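Local structure of PUM-HD domain-containing protein (Caenorhabditis elegans, 7CGF) at residues Ala105-Val110 against Leu139-His144; Tyr113-Tyr118 against His147-Asp152; Gln216-Phe221 against Met247-Arg252. The protein probably binds the 3' untranslated regions of messenger RNAs through its Pumilio homology domain, recognising PBE-type sequences. The protein carries 2 engineered substitutions. All blocks are in the same frame, centred on the assembly; numbering follows the deposited sequence. Where two conformers were deposited one is given.

Interaction 1: Ala105-Val110 against Leu139-His144; sequences AIIDRV and LSQIRH
The backbone oxygen of Ile107 is gripped from two sides: Gln141 NE2 reaches Ile107 O at 2.7 Å across the contact, and Val110 N of the same turn reaches it from the opposite face of the carbonyl plane. Consecutive helices of the Pumilio homology domain, an all-helical solenoid, meet here near a predicted repeat boundary; the C-terminal part of helix 99-106 and the turn into helix 110-113 lie against the C-terminal part of helix 132-142. The bond from Gln141 is nearly straight, 175° at the hydrogen, and Ile107 O lies in the plane of the Gln141 amide, while the donor is tilted 33° out of the Ile107 carbonyl plane. A bend at chi2 (-78°) sets CD of Gln141 off the line of the chain. Two donors on one oxygen probably hold the carbonyl's orientation, and of the two Gln141 alone ties it to helix 132-142.

Behind the amide, the aliphatic part of Gln141 does the packing. Its CG rests on Ile107 CD1 at 3.7 Å, the two side chains running obliquely to each other. On the Val110 side, Gln141 CB meets Val110 CG1, also at 3.7 Å, and this is where the backbones come nearest. Gln141 therefore serves both as hydrogen-bond donor and as apolar spacer between the two turns, with Pro111 of helix 110-113 touching it as well.

Arg109 turns away from this joint and makes a salt bridge with Asp75, tying the same turn back toward helix 74-78. Deeper in, Ile142 approaches Val110 at about a right angle, its CD1 touching Val110 CG1 at 3.8 Å.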
loop_
_atom_site.group_PDB
_atom_site.type_symbol
_atom_site.label_atom_id
_atom_site.label_comp_id
_atom_site.label_asym_id
_atom_site.label_seq_id
_atom_site.Cartn_x
_atom_site.Cartn_y
_atom_site.Cartn_z
ATOM N N ALA A 105 -26.850 9.249 -1.694
ATOM C CA ALA A 105 -27.409 8.249 -2.588
ATOM C C ALA A 105 -26.755 6.890 -2.432
ATOM O O ALA A 105 -27.370 5.876 -2.783
ATOM C CB ALA A 105 -27.269 8.703 -4.041
ATOM N N ILE A 106 -25.526 6.836 -1.933
ATOM C CA ILE A 106 -24.808 5.567 -1.825
ATOM C C ILE A 106 -24.563 5.145 -0.397
ATOM O O ILE A 106 -24.082 4.023 -0.188
ATOM C CB ILE A 106 -23.460 5.604 -2.575
ATOM C CG1 ILE A 106 -22.523 6.622 -1.912
ATOM C CG2 ILE A 106 -23.682 5.868 -4.071
ATOM C CD1 ILE A 106 -21.079 6.612 -2.443
ATOM N N ILE A 107 -24.871 5.990 0.590
ATOM C CA ILE A 107 -24.328 5.766 1.928
ATOM C C ILE A 107 -24.869 4.472 2.523
ATOM O O ILE A 107 -24.135 3.729 3.192
ATOM C CB ILE A 107 -24.597 6.981 2.837
ATOM C CG1 ILE A 107 -23.801 6.852 4.141
ATOM C CG2 ILE A 107 -26.084 7.162 3.132
ATOM C CD1 ILE A 107 -22.292 6.785 3.939
ATOM N N ASP A 108 -26.146 4.160 2.276
ATOM C CA ASP A 108 -26.761 3.028 2.966
ATOM C C ASP A 108 -26.154 1.691 2.561
ATOM O O ASP A 108 -26.216 0.738 3.347
ATOM C CB ASP A 108 -28.272 3.002 2.719
ATOM C CG ASP A 108 -29.003 4.171 3.367
ATOM O OD1 ASP A 108 -28.446 4.813 4.282
ATOM O OD2 ASP A 108 -30.152 4.442 2.956
ATOM N N ARG A 109 -25.555 1.594 1.374
ATOM C CA ARG A 109 -24.951 0.350 0.914
ATOM C C ARG A 109 -23.432 0.410 0.837
ATOM O O ARG A 109 -22.820 -0.485 0.238
ATOM C CB ARG A 109 -25.524 -0.043 -0.448
ATOM C CG ARG A 109 -27.003 -0.386 -0.380
ATOM C CD ARG A 109 -27.458 -1.217 -1.557
ATOM N NE ARG A 109 -28.857 -1.596 -1.390
ATOM C CZ ARG A 109 -29.584 -2.260 -2.284
ATOM N NH1 ARG A 109 -29.053 -2.641 -3.443
ATOM N NH2 ARG A 109 -30.851 -2.549 -2.013
ATOM N N VAL A 110 -22.811 1.431 1.422
ATOM C CA VAL A 110 -21.352 1.495 1.510
ATOM C C VAL A 110 -20.790 0.202 2.095
ATOM O O VAL A 110 -19.762 -0.281 1.600
ATOM C CB VAL A 110 -20.889 2.729 2.307
ATOM C CG1 VAL A 110 -19.469 2.560 2.834
ATOM C CG2 VAL A 110 -20.968 3.984 1.427
ATOM N N LEU A 139 -16.892 6.705 6.402
ATOM C CA LEU A 139 -16.198 5.817 7.332
ATOM C C LEU A 139 -17.141 5.267 8.390
ATOM O O LEU A 139 -16.955 4.137 8.859
ATOM C CB LEU A 139 -15.039 6.551 8.006
ATOM C CG LEU A 139 -13.858 6.895 7.105
ATOM C CD1 LEU A 139 -12.719 7.514 7.904
ATOM C CD2 LEU A 139 -13.410 5.648 6.377
ATOM N N SER A 140 -18.160 6.042 8.771
ATOM C CA SER A 140 -19.118 5.577 9.771
ATOM C C SER A 140 -19.833 4.306 9.318
ATOM O O SER A 140 -20.271 3.506 10.154
ATOM C CB SER A 140 -20.119 6.690 10.091
ATOM O OG SER A 140 -21.155 6.729 9.116
ATOM N N GLN A 141 -19.941 4.095 8.005
ATOM C CA GLN A 141 -20.481 2.852 7.468
ATOM C C GLN A 141 -19.414 1.770 7.366
ATOM O O GLN A 141 -19.684 0.597 7.653
ATOM C CB GLN A 141 -21.104 3.114 6.096
ATOM C CG GLN A 141 -22.454 3.793 6.187
ATOM C CD GLN A 141 -23.542 2.804 6.565
ATOM O OE1 GLN A 141 -23.569 2.289 7.676
ATOM N NE2 GLN A 141 -24.439 2.516 5.622
ATOM N N ILE A 142 -18.200 2.143 6.948
ATOM C CA ILE A 142 -17.080 1.204 6.920
ATOM C C ILE A 142 -16.868 0.585 8.296
ATOM O O ILE A 142 -16.441 -0.575 8.406
ATOM C CB ILE A 142 -15.813 1.924 6.396
ATOM C CG1 ILE A 142 -16.002 2.320 4.924
ATOM C CG2 ILE A 142 -14.573 1.061 6.544
ATOM C CD1 ILE A 142 -16.152 1.153 3.986
ATOM N N ARG A 143 -17.204 1.334 9.355
ATOM C CA ARG A 143 -17.089 0.857 10.734
ATOM C C ARG A 143 -17.741 -0.508 10.915
ATOM O O ARG A 143 -17.231 -1.364 11.654
ATOM C CB ARG A 143 -17.750 1.873 11.669
ATOM C CG ARG A 143 -16.857 2.490 12.709
ATOM C CD ARG A 143 -17.631 3.522 13.523
ATOM N NE ARG A 143 -16.881 4.773 13.612
ATOM C CZ ARG A 143 -15.994 5.034 14.565
ATOM N NH1 ARG A 143 -15.336 6.191 14.568
ATOM N NH2 ARG A 143 -15.772 4.133 15.516
ATOM N N HIS A 144 -18.870 -0.729 10.242
ATOM C CA HIS A 144 -19.662 -1.934 10.451
ATOM C C HIS A 144 -19.022 -3.184 9.871
ATOM O O HIS A 144 -19.426 -4.292 10.247
ATOM C CB HIS A 144 -21.057 -1.752 9.849
ATOM C CG HIS A 144 -21.793 -0.589 10.416
ATOM N ND1 HIS A 144 -22.401 0.367 9.632
ATOM C CD2 HIS A 144 -21.994 -0.209 11.699
ATOM C CE1 HIS A 144 -22.961 1.276 10.408
ATOM N NE2 HIS A 144 -22.719 0.955 11.666
#

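Interaction 2: Tyr113-Tyr118 against His147-Asp152; sequences YAFQMY and HRCMKD. With nucleotides of chain B.
Phe115 and Arg148 stack face to face between two adjacent predicted Pumilio repeats, where the loop after helix 110-113 meets the end of helix 146-150 in the solenoid. This stack is the tight part of the contact. The guanidinium of Arg148 lies flat over the Phe115 ring, with planes only 4° apart and the Arg148 CZ to ring centroid distance 3.8 Å, which makes it a cation-pi pair as well as a stack. Arg148 NH1 sits over the middle of the ring. The bend at chi3 (45°) carries CZ out of the line of the otherwise extended chain, and Arg148 CG adds an aliphatic contact with Phe115 CE2 at 3.6 Å. Asp152 CG lies 3.5 Å from Phe115 CD2, its carboxylate plane turned 60° to the ring, while OD2 caps the following helix through Gly155 N and Asn154 N.

Ala114 and Cys149 are buried and form the inner part. Phe115 CZ comes within 4.1 Å of Cys149 CB, Cys149 SG makes a sulfur-aromatic contact with the ring, and the same SG packs on Ala114 CB at 3.8 Å. Ala114 also leans on Leu123 of helix 119-129.

The rim beside Asp152 is looser and polar, with a bound water in place of dense apolar packing. Farther along the loop, Tyr118 meets the RNA: its CD1 is 3.2 Å from O2 of U7 of chain B. The two segments are also bridged by that water, which donates to Phe115 O at 2.8 Å and to Asp152 OD1.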
loop_
_atom_site.group_PDB
_atom_site.type_symbol
_atom_site.label_atom_id
_atom_site.label_comp_id
_atom_site.label_asym_id
_atom_site.label_seq_id
_atom_site.Cartn_x
_atom_site.Cartn_y
_atom_site.Cartn_z
ATOM N N TYR A 113 -20.669 -2.011 -0.936
ATOM C CA TYR A 113 -19.859 -1.478 -2.028
ATOM C C TYR A 113 -18.368 -1.630 -1.753
ATOM O O TYR A 113 -17.575 -1.777 -2.691
ATOM C CB TYR A 113 -20.189 0.007 -2.259
ATOM C CG TYR A 113 -21.624 0.281 -2.707
ATOM C CD1 TYR A 113 -22.349 -0.663 -3.433
ATOM C CD2 TYR A 113 -22.248 1.475 -2.373
ATOM C CE1 TYR A 113 -23.674 -0.408 -3.832
ATOM C CE2 TYR A 113 -23.574 1.742 -2.778
ATOM C CZ TYR A 113 -24.270 0.801 -3.499
ATOM O OH TYR A 113 -25.580 1.063 -3.873
ATOM N N ALA A 114 -17.964 -1.607 -0.480
ATOM C CA ALA A 114 -16.531 -1.647 -0.189
ATOM C C ALA A 114 -15.878 -2.930 -0.689
ATOM O O ALA A 114 -14.673 -2.940 -0.988
ATOM C CB ALA A 114 -16.308 -1.467 1.312
ATOM N N PHE A 115 -16.647 -4.013 -0.792
ATOM C CA PHE A 115 -16.139 -5.316 -1.200
ATOM C C PHE A 115 -16.257 -5.576 -2.690
ATOM O O PHE A 115 -15.781 -6.620 -3.161
ATOM C CB PHE A 115 -16.880 -6.414 -0.430
ATOM C CG PHE A 115 -16.640 -6.354 1.037
ATOM C CD1 PHE A 115 -17.422 -5.557 1.854
ATOM C CD2 PHE A 115 -15.602 -7.068 1.592
ATOM C CE1 PHE A 115 -17.173 -5.477 3.225
ATOM C CE2 PHE A 115 -15.349 -6.990 2.948
ATOM C CZ PHE A 115 -16.123 -6.204 3.764
ATOM N N GLN A 116 -16.879 -4.671 -3.439
ATOM C CA GLN A 116 -17.158 -4.889 -4.856
ATOM C C GLN A 116 -16.092 -4.243 -5.731
ATOM O O GLN A 116 -15.590 -3.156 -5.421
ATOM C CB GLN A 116 -18.552 -4.350 -5.183
ATOM C CG GLN A 116 -19.623 -5.132 -4.423
ATOM C CD GLN A 116 -21.003 -4.512 -4.466
ATOM O OE1 GLN A 116 -21.209 -3.454 -5.053
ATOM N NE2 GLN A 116 -21.955 -5.164 -3.816
ATOM N N MET A 117 -15.748 -4.901 -6.850
ATOM C CA MET A 117 -14.545 -4.466 -7.552
ATOM C C MET A 117 -14.746 -3.146 -8.276
ATOM O O MET A 117 -13.799 -2.368 -8.385
ATOM C CB MET A 117 -14.048 -5.531 -8.525
ATOM C CG MET A 117 -14.955 -5.843 -9.677
ATOM S SD MET A 117 -14.094 -7.028 -10.774
ATOM C CE MET A 117 -15.464 -7.501 -11.830
ATOM N N TYR A 118 -15.957 -2.855 -8.765
ATOM C CA TYR A 118 -16.148 -1.541 -9.378
ATOM C C TYR A 118 -16.603 -0.491 -8.363
ATOM O O TYR A 118 -16.078 0.626 -8.354
ATOM C CB TYR A 118 -17.160 -1.638 -10.527
ATOM C CG TYR A 118 -16.787 -2.657 -11.580
ATOM C CD1 TYR A 118 -15.546 -2.625 -12.211
ATOM C CD2 TYR A 118 -17.692 -3.646 -11.956
ATOM C CE1 TYR A 118 -15.204 -3.574 -13.178
ATOM C CE2 TYR A 118 -17.348 -4.600 -12.912
ATOM C CZ TYR A 118 -16.122 -4.550 -13.527
ATOM O OH TYR A 118 -15.782 -5.492 -14.490
ATOM N N HIS A 147 -13.192 -5.211 9.991
ATOM C CA HIS A 147 -12.232 -6.323 10.035
ATOM C C HIS A 147 -12.202 -7.083 8.713
ATOM O O HIS A 147 -11.127 -7.349 8.162
ATOM C CB HIS A 147 -12.522 -7.290 11.192
ATOM C CG HIS A 147 -11.517 -8.414 11.307
ATOM N ND1 HIS A 147 -10.680 -8.562 12.394
ATOM C CD2 HIS A 147 -11.220 -9.438 10.467
ATOM C CE1 HIS A 147 -9.913 -9.627 12.220
ATOM N NE2 HIS A 147 -10.218 -10.175 11.057
ATOM N N ARG A 148 -13.380 -7.424 8.170
ATOM C CA ARG A 148 -13.403 -8.151 6.909
ATOM C C ARG A 148 -12.917 -7.268 5.772
ATOM O O ARG A 148 -12.242 -7.742 4.848
ATOM C CB ARG A 148 -14.820 -8.673 6.648
ATOM C CG ARG A 148 -14.940 -9.607 5.447
ATOM C CD ARG A 148 -16.318 -10.272 5.367
ATOM N NE ARG A 148 -17.409 -9.325 5.605
ATOM C CZ ARG A 148 -18.173 -8.799 4.651
ATOM N NH1 ARG A 148 -17.984 -9.132 3.385
ATOM N NH2 ARG A 148 -19.135 -7.944 4.965
ATOM N N CYS A 149 -13.215 -5.974 5.858
ATOM C CA CYS A 149 -12.778 -5.033 4.832
ATOM C C CYS A 149 -11.256 -5.025 4.705
ATOM O O CYS A 149 -10.713 -4.987 3.596
ATOM C CB CYS A 149 -13.306 -3.646 5.198
ATOM S SG CYS A 149 -13.732 -2.596 3.828
ATOM N N MET A 150 -10.549 -5.087 5.836
ATOM C CA MET A 150 -9.097 -4.948 5.818
ATOM C C MET A 150 -8.407 -6.093 5.093
ATOM O O MET A 150 -7.317 -5.906 4.538
ATOM C CB MET A 150 -8.586 -4.835 7.254
ATOM C CG MET A 150 -9.070 -3.571 7.918
ATOM S SD MET A 150 -8.677 -3.631 9.686
ATOM C CE MET A 150 -7.071 -4.271 9.482
ATOM N N LYS A 151 -9.004 -7.283 5.087
ATOM C CA LYS A 151 -8.409 -8.447 4.445
ATOM C C LYS A 151 -8.968 -8.696 3.060
ATOM O O LYS A 151 -8.688 -9.742 2.471
ATOM C CB LYS A 151 -8.625 -9.691 5.306
ATOM C CG LYS A 151 -7.960 -9.592 6.642
ATOM C CD LYS A 151 -8.260 -10.814 7.473
ATOM C CE LYS A 151 -7.461 -12.008 7.009
ATOM N NZ LYS A 151 -7.563 -13.108 8.014
ATOM N N ASP A 152 -9.800 -7.794 2.554
ATOM C CA ASP A 152 -10.454 -7.997 1.269
ATOM C C ASP A 152 -9.660 -7.306 0.172
ATOM O O ASP A 152 -9.158 -6.195 0.372
ATOM C CB ASP A 152 -11.892 -7.465 1.294
ATOM C CG ASP A 152 -12.615 -7.737 -0.002
ATOM O OD1 ASP A 152 -12.938 -8.918 -0.278
ATOM O OD2 ASP A 152 -12.837 -6.771 -0.763
ATOM P P U B 7 -7.166 -5.059 -11.821
ATOM O OP1 U B 7 -7.048 -6.189 -12.793
ATOM O OP2 U B 7 -6.079 -4.061 -11.676
ATOM O "O5'" U B 7 -8.457 -4.212 -12.158
ATOM C "C5'" U B 7 -8.492 -3.411 -13.315
ATOM C "C4'" U B 7 -9.911 -3.121 -13.675
ATOM O "O4'" U B 7 -10.457 -2.145 -12.769
ATOM C "C3'" U B 7 -10.128 -2.519 -15.051
ATOM O "O3'" U B 7 -10.180 -3.552 -16.025
ATOM C "C2'" U B 7 -11.459 -1.762 -14.908
ATOM O "O2'" U B 7 -12.538 -2.597 -15.321
ATOM C "C1'" U B 7 -11.553 -1.509 -13.388
ATOM N N1 U B 7 -11.595 -0.089 -12.945
ATOM C C2 U B 7 -12.840 0.481 -12.819
ATOM O O2 U B 7 -13.844 -0.125 -13.135
ATOM N N3 U B 7 -12.867 1.782 -12.366
ATOM C C4 U B 7 -11.766 2.536 -12.023
ATOM O O4 U B 7 -11.913 3.692 -11.615
ATOM C C5 U B 7 -10.511 1.864 -12.153
ATOM C C6 U B 7 -10.462 0.603 -12.597
HETATM O O HOH W 1 -14.693 -9.003 -2.055
#

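Interaction 3: Gln216-Phe221 against Met247-Arg252; sequences QIHKRF and MVIVTR
Successive helices of the Pumilio homology domain pack here, largely within one predicted repeat, through the end of helix 207-219, the first turn of helix 221-225 and the middle of helix 243-255, with no hydrogen bond crossing between the segments. Ile249 is the apolar wedge. Its CG1 touches Phe221 CE1 at 3.6 Å, and its other branch, CG2, reaches Phe221 CZ at 3.7 Å, so both arms of the isoleucine grip one end of the ring. The two side chains meet at about a right angle. Phe221 CG stands anti to the backbone N (chi1 -177°), and the ring beyond it extends into the contact.

The same Ile249 CG1 also lies at the edge of the His218 ring, near its plane, 3.8 Å from His218 NE2. Val248 CG1 comes to 4.0 Å from that nitrogen. In the conformer described, His218 NE2 is buried among methyl and methylene groups without a polar partner in the model, but a second deposited conformer of this histidine leaves that uncertain.

Toward the surface, Arg252 slides past Phe221 in the opposite direction, its guanidinium plane turned 80° to the ring. Arg252 CD touches the ring near Phe221 CD2, at 3.9 Å, while the charged end pairs with Asp222, a residue of the same short helix as Phe221.

Helix 230-240 backs the joint: Val234 packs on Phe221 and Val237 on Ile249. Further along the chain, Cys273 of helix 266-276 touches Ile249, and helix 279-290 lies against Met247, Val250 and Thr251.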
loop_
_atom_site.group_PDB
_atom_site.type_symbol
_atom_site.label_atom_id
_atom_site.label_comp_id
_atom_site.label_asym_id
_atom_site.label_seq_id
_atom_site.Cartn_x
_atom_site.Cartn_y
_atom_site.Cartn_z
ATOM N N GLN A 216 2.671 -4.756 19.071
ATOM C CA GLN A 216 2.177 -6.077 18.689
ATOM C C GLN A 216 3.119 -6.748 17.700
ATOM O O GLN A 216 3.388 -7.948 17.807
ATOM C CB GLN A 216 0.777 -5.983 18.061
ATOM C CG GLN A 216 -0.434 -6.057 18.994
ATOM C CD GLN A 216 -0.202 -6.877 20.251
ATOM O OE1 GLN A 216 0.253 -6.333 21.238
ATOM N NE2 GLN A 216 -0.526 -8.172 20.227
ATOM N N ILE A 217 3.611 -5.992 16.717
ATOM C CA ILE A 217 4.555 -6.559 15.750
ATOM C C ILE A 217 5.786 -7.109 16.463
ATOM O O ILE A 217 6.266 -8.203 16.146
ATOM C CB ILE A 217 4.924 -5.505 14.689
ATOM C CG1 ILE A 217 3.687 -5.132 13.857
ATOM C CG2 ILE A 217 6.044 -6.033 13.785
ATOM C CD1 ILE A 217 3.810 -3.834 13.085
ATOM N N HIS A 218 6.312 -6.365 17.444
ATOM C CA HIS A 218 7.495 -6.821 18.175
ATOM C C HIS A 218 7.259 -8.169 18.855
ATOM O O HIS A 218 8.175 -8.996 18.936
ATOM C CB HIS A 218 7.912 -5.773 19.216
ATOM C CG HIS A 218 8.789 -4.679 18.678
ATOM N ND1 HIS A 218 8.537 -3.345 18.924
ATOM C CD2 HIS A 218 9.931 -4.717 17.945
ATOM C CE1 HIS A 218 9.472 -2.608 18.351
ATOM N NE2 HIS A 218 10.330 -3.416 17.751
ATOM N N LYS A 219 6.041 -8.412 19.361
ATOM C CA LYS A 219 5.791 -9.642 20.110
ATOM C C LYS A 219 5.979 -10.888 19.260
ATOM O O LYS A 219 6.381 -11.935 19.784
ATOM C CB LYS A 219 4.383 -9.617 20.712
ATOM C CG LYS A 219 4.208 -8.515 21.781
ATOM C CD LYS A 219 2.755 -8.445 22.267
ATOM C CE LYS A 219 2.548 -7.267 23.233
ATOM N NZ LYS A 219 1.123 -7.129 23.704
ATOM N N ARG A 220 5.709 -10.807 17.958
ATOM C CA ARG A 220 5.911 -11.929 17.042
ATOM C C ARG A 220 6.850 -11.534 15.914
ATOM O O ARG A 220 6.662 -11.884 14.747
ATOM C CB ARG A 220 4.574 -12.445 16.525
ATOM C CG ARG A 220 3.767 -13.020 17.671
ATOM C CD ARG A 220 2.435 -13.555 17.233
ATOM N NE ARG A 220 2.588 -14.732 16.402
ATOM C CZ ARG A 220 1.559 -15.431 15.936
ATOM N NH1 ARG A 220 0.323 -15.065 16.238
ATOM N NH2 ARG A 220 1.763 -16.486 15.174
ATOM N N PHE A 221 7.903 -10.814 16.292
ATOM C CA PHE A 221 8.806 -10.208 15.322
ATOM C C PHE A 221 9.422 -11.235 14.381
ATOM O O PHE A 221 9.409 -11.049 13.157
ATOM C CB PHE A 221 9.920 -9.456 16.053
ATOM C CG PHE A 221 10.855 -8.751 15.121
ATOM C CD1 PHE A 221 10.494 -7.535 14.567
ATOM C CD2 PHE A 221 12.069 -9.325 14.761
ATOM C CE1 PHE A 221 11.325 -6.886 13.697
ATOM C CE2 PHE A 221 12.909 -8.665 13.884
ATOM C CZ PHE A 221 12.522 -7.446 13.354
ATOM N N MET A 247 16.426 0.407 17.558
ATOM C CA MET A 247 17.419 -0.225 18.421
ATOM C C MET A 247 17.012 -1.651 18.774
ATOM O O MET A 247 17.834 -2.574 18.712
ATOM C CB MET A 247 17.641 0.622 19.683
ATOM C CG MET A 247 18.492 -0.050 20.758
ATOM S SD MET A 247 20.138 -0.457 20.138
ATOM C CE MET A 247 20.537 1.018 19.325
ATOM N N VAL A 248 15.738 -1.864 19.118
ATOM C CA VAL A 248 15.314 -3.212 19.467
ATOM C C VAL A 248 15.477 -4.134 18.264
ATOM O O VAL A 248 15.957 -5.271 18.394
ATOM C CB VAL A 248 13.866 -3.192 19.995
ATOM C CG1 VAL A 248 13.316 -4.597 20.089
ATOM C CG2 VAL A 248 13.826 -2.531 21.367
ATOM N N ILE A 249 15.108 -3.647 17.074
ATOM C CA ILE A 249 15.177 -4.483 15.874
ATOM C C ILE A 249 16.627 -4.784 15.522
ATOM O O ILE A 249 16.996 -5.936 15.276
ATOM C CB ILE A 249 14.429 -3.819 14.706
ATOM C CG1 ILE A 249 12.917 -3.892 14.954
ATOM C CG2 ILE A 249 14.761 -4.513 13.387
ATOM C CD1 ILE A 249 12.109 -3.069 13.970
ATOM N N VAL A 250 17.483 -3.756 15.548
ATOM C CA VAL A 250 18.880 -3.957 15.166
ATOM C C VAL A 250 19.584 -4.848 16.171
ATOM O O VAL A 250 20.449 -5.653 15.802
ATOM C CB VAL A 250 19.583 -2.596 15.013
ATOM C CG1 VAL A 250 21.102 -2.769 14.927
ATOM C CG2 VAL A 250 19.030 -1.870 13.795
ATOM N N THR A 251 19.248 -4.710 17.458
ATOM C CA THR A 251 19.826 -5.599 18.460
ATOM C C THR A 251 19.428 -7.036 18.188
ATOM O O THR A 251 20.265 -7.943 18.243
ATOM C CB THR A 251 19.387 -5.182 19.866
ATOM O OG1 THR A 251 19.870 -3.866 20.147
ATOM C CG2 THR A 251 19.914 -6.138 20.923
ATOM N N ARG A 252 18.149 -7.262 17.875
ATOM C CA ARG A 252 17.688 -8.624 17.625
ATOM C C ARG A 252 18.314 -9.203 16.361
ATOM O O ARG A 252 18.719 -10.375 16.344
ATOM C CB ARG A 252 16.165 -8.655 17.530
ATOM C CG ARG A 252 15.620 -10.068 17.475
ATOM C CD ARG A 252 14.173 -10.134 17.907
ATOM N NE ARG A 252 13.739 -11.523 18.008
ATOM C CZ ARG A 252 13.696 -12.206 19.145
ATOM N NH1 ARG A 252 14.038 -11.617 20.286
ATOM N NH2 ARG A 252 13.300 -13.472 19.143
#

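Overall arrangement
All three contacts lie in the one Pumilio homology domain and join successive helices of its solenoid. Interactions 1 and 2 are neighbours, centres 12 Å apart, and their segments alternate along the chain: helix 132-142 of interaction 1 is followed by helix 146-150 of interaction 2. They touch directly where Ile142 CD1 packs on Ala114 CB at 3.7 Å, so the two contacts form one continuous packing surface. Interaction 3 follows later in the chain, its centre about 37 Å from that of interaction 1 and 31 Å from that of interaction 2. Interaction 2 includes an RNA-contacting loop, whereas interactions 1 and 3 each stay about 12 Å from the RNA at their nearest atoms.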